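Local coordinates for MW1564 protein (Staphylococcus aureus, PDB 3NTV) that is a putative caffeoyl-CoA O-methyltransferase, probably transferring a methyl group from S-adenosylmethionine to a hydroxyl of its substrate, at residues Ile146-Ala151 and Gly170-Asp175. Sequence-based numbering, arbitrary orientation.
Sequences IFIDAA and GLVITD
F147 leans over the neighbouring strand with its ring edge foremost: CD1 lies 3.4 Å from I173 O, which sits in the plane of the ring, and 3.8 Å from I173 CG2. With CG anti to the backbone N (chi1 -175°), the ring is carried across toward 170-175. There its CE1 comes 3.9 Å from D175 CB, and the F147 and D175 side chains run side by side in the same direction, ring and carboxylate planes 21° apart. Helix 57-70 covers this face, I63 touching both F147 and I173. On the opposite face, I148 CD1 meets V172 CG1 at 4.0 Å, the two side chains slanting past each other. Further along, the T174 methyl CG2 packs against A150 CB at 3.7 Å, while T174 OG1 turns to a hydrogen bond with Y204 of helix 192-209. Five backbone bonds establish the parallel pairing: I146 bonds to L171 and I173, and I148 to I173 and D175, each bracketing the residue opposite, as in I173 N to I146 O (2.8 Å, 171° at the hydrogen). A150 N to D175 O (2.9 Å) extends it past the strand end, where D149 OD1 accepts from A151 N in an Asx turn. Strands 143-149 and 170-175 are thus adjacent and parallel, joined through helix 155-162, in the 3-2-1-4-5-7-6 sheet of the Rossmann-like class I methyltransferase fold.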
loop_
_atom_site.group_PDB
_atom_site.type_symbol
_atom_site.label_atom_id
_atom_site.label_comp_id
_atom_site.label_asym_id
_atom_site.label_seq_id
_atom_site.Cartn_x
_atom_site.Cartn_y
_atom_site.Cartn_z
ATOM N N ILE A 146 -4.161 -14.368 3.475
ATOM C CA ILE A 146 -3.989 -15.318 2.386
ATOM C C ILE A 146 -3.228 -14.547 1.295
ATOM O O ILE A 146 -3.609 -13.418 0.948
ATOM C CB ILE A 146 -5.333 -15.916 1.894
ATOM C CG1 ILE A 146 -5.990 -16.759 3.029
ATOM C CG2 ILE A 146 -5.085 -16.792 0.637
ATOM C CD1 ILE A 146 -7.394 -17.311 2.745
ATOM N N PHE A 147 -2.181 -15.160 0.742
ATOM C CA PHE A 147 -1.375 -14.526 -0.318
ATOM C C PHE A 147 -1.450 -15.348 -1.588
ATOM O O PHE A 147 -1.057 -16.512 -1.599
ATOM C CB PHE A 147 0.062 -14.344 0.184
ATOM C CG PHE A 147 1.034 -13.596 -0.709
ATOM C CD1 PHE A 147 0.597 -12.556 -1.526
ATOM C CD2 PHE A 147 2.397 -13.856 -0.645
ATOM C CE1 PHE A 147 1.500 -11.829 -2.317
ATOM C CE2 PHE A 147 3.304 -13.115 -1.420
ATOM C CZ PHE A 147 2.845 -12.102 -2.246
ATOM N N ILE A 148 -2.039 -14.771 -2.641
ATOM C CA ILE A 148 -2.259 -15.454 -3.933
ATOM C C ILE A 148 -1.664 -14.652 -5.100
ATOM O O ILE A 148 -1.529 -13.438 -5.007
ATOM C CB ILE A 148 -3.811 -15.597 -4.123
ATOM C CG1 ILE A 148 -4.429 -16.541 -3.087
ATOM C CG2 ILE A 148 -4.210 -16.064 -5.536
ATOM C CD1 ILE A 148 -6.031 -16.297 -2.972
ATOM N N ASP A 149 -1.338 -15.334 -6.206
ATOM C CA ASP A 149 -0.910 -14.707 -7.453
ATOM C C ASP A 149 -2.097 -14.863 -8.415
ATOM O O ASP A 149 -2.537 -15.991 -8.658
ATOM C CB ASP A 149 0.351 -15.379 -7.983
ATOM C CG ASP A 149 0.942 -14.838 -9.279
ATOM O OD1 ASP A 149 0.165 -14.550 -10.218
ATOM O OD2 ASP A 149 2.184 -14.771 -9.380
ATOM N N ALA A 150 -2.647 -13.742 -8.939
ATOM C CA ALA A 150 -3.832 -13.801 -9.818
ATOM C C ALA A 150 -3.636 -14.655 -11.071
ATOM O O ALA A 150 -4.611 -15.153 -11.629
ATOM C CB ALA A 150 -4.234 -12.404 -10.245
ATOM N N ALA A 151 -2.402 -14.771 -11.532
ATOM C CA ALA A 151 -2.102 -15.489 -12.773
ATOM C C ALA A 151 -1.758 -16.971 -12.590
ATOM O O ALA A 151 -1.696 -17.695 -13.585
ATOM C CB ALA A 151 -0.971 -14.786 -13.494
ATOM N N GLY A 170 -9.777 -10.358 8.189
ATOM C CA GLY A 170 -8.538 -10.900 7.636
ATOM C C GLY A 170 -8.300 -10.318 6.247
ATOM O O GLY A 170 -9.207 -9.730 5.642
ATOM N N LEU A 171 -7.092 -10.507 5.705
ATOM C CA LEU A 171 -6.737 -9.964 4.401
ATOM C C LEU A 171 -6.462 -11.000 3.342
ATOM O O LEU A 171 -5.781 -11.988 3.611
ATOM C CB LEU A 171 -5.430 -9.119 4.516
ATOM C CG LEU A 171 -5.362 -8.038 5.587
ATOM C CD1 LEU A 171 -3.968 -7.382 5.593
ATOM C CD2 LEU A 171 -6.437 -6.972 5.352
ATOM N N VAL A 172 -6.873 -10.705 2.094
ATOM C CA VAL A 172 -6.446 -11.471 0.922
ATOM C C VAL A 172 -5.554 -10.497 0.152
ATOM O O VAL A 172 -6.014 -9.403 -0.241
ATOM C CB VAL A 172 -7.551 -12.030 0.004
ATOM C CG1 VAL A 172 -6.929 -12.867 -1.137
ATOM C CG2 VAL A 172 -8.534 -12.874 0.795
ATOM N N ILE A 173 -4.286 -10.882 -0.031
ATOM C CA ILE A 173 -3.333 -10.086 -0.801
ATOM C C ILE A 173 -3.144 -10.801 -2.144
ATOM O O ILE A 173 -2.712 -11.964 -2.175
ATOM C CB ILE A 173 -1.971 -9.932 -0.064
ATOM C CG1 ILE A 173 -2.138 -9.327 1.370
ATOM C CG2 ILE A 173 -1.000 -9.111 -0.930
ATOM C CD1 ILE A 173 -2.926 -8.072 1.437
ATOM N N THR A 174 -3.512 -10.138 -3.244
ATOM C CA THR A 174 -3.345 -10.750 -4.569
ATOM C C THR A 174 -2.245 -10.027 -5.324
ATOM O O THR A 174 -2.366 -8.825 -5.611
ATOM C CB THR A 174 -4.641 -10.773 -5.413
ATOM O OG1 THR A 174 -5.748 -11.278 -4.659
ATOM C CG2 THR A 174 -4.474 -11.618 -6.667
ATOM N N ASP A 175 -1.195 -10.772 -5.685
ATOM C CA ASP A 175 -0.110 -10.239 -6.498
ATOM C C ASP A 175 -0.423 -10.441 -7.976
ATOM O O ASP A 175 -1.256 -11.281 -8.326
ATOM C CB ASP A 175 1.224 -10.928 -6.152
ATOM C CG ASP A 175 2.466 -10.151 -6.556
ATOM O OD1 ASP A 175 2.328 -8.973 -6.980
ATOM O OD2 ASP A 175 3.566 -10.725 -6.490
#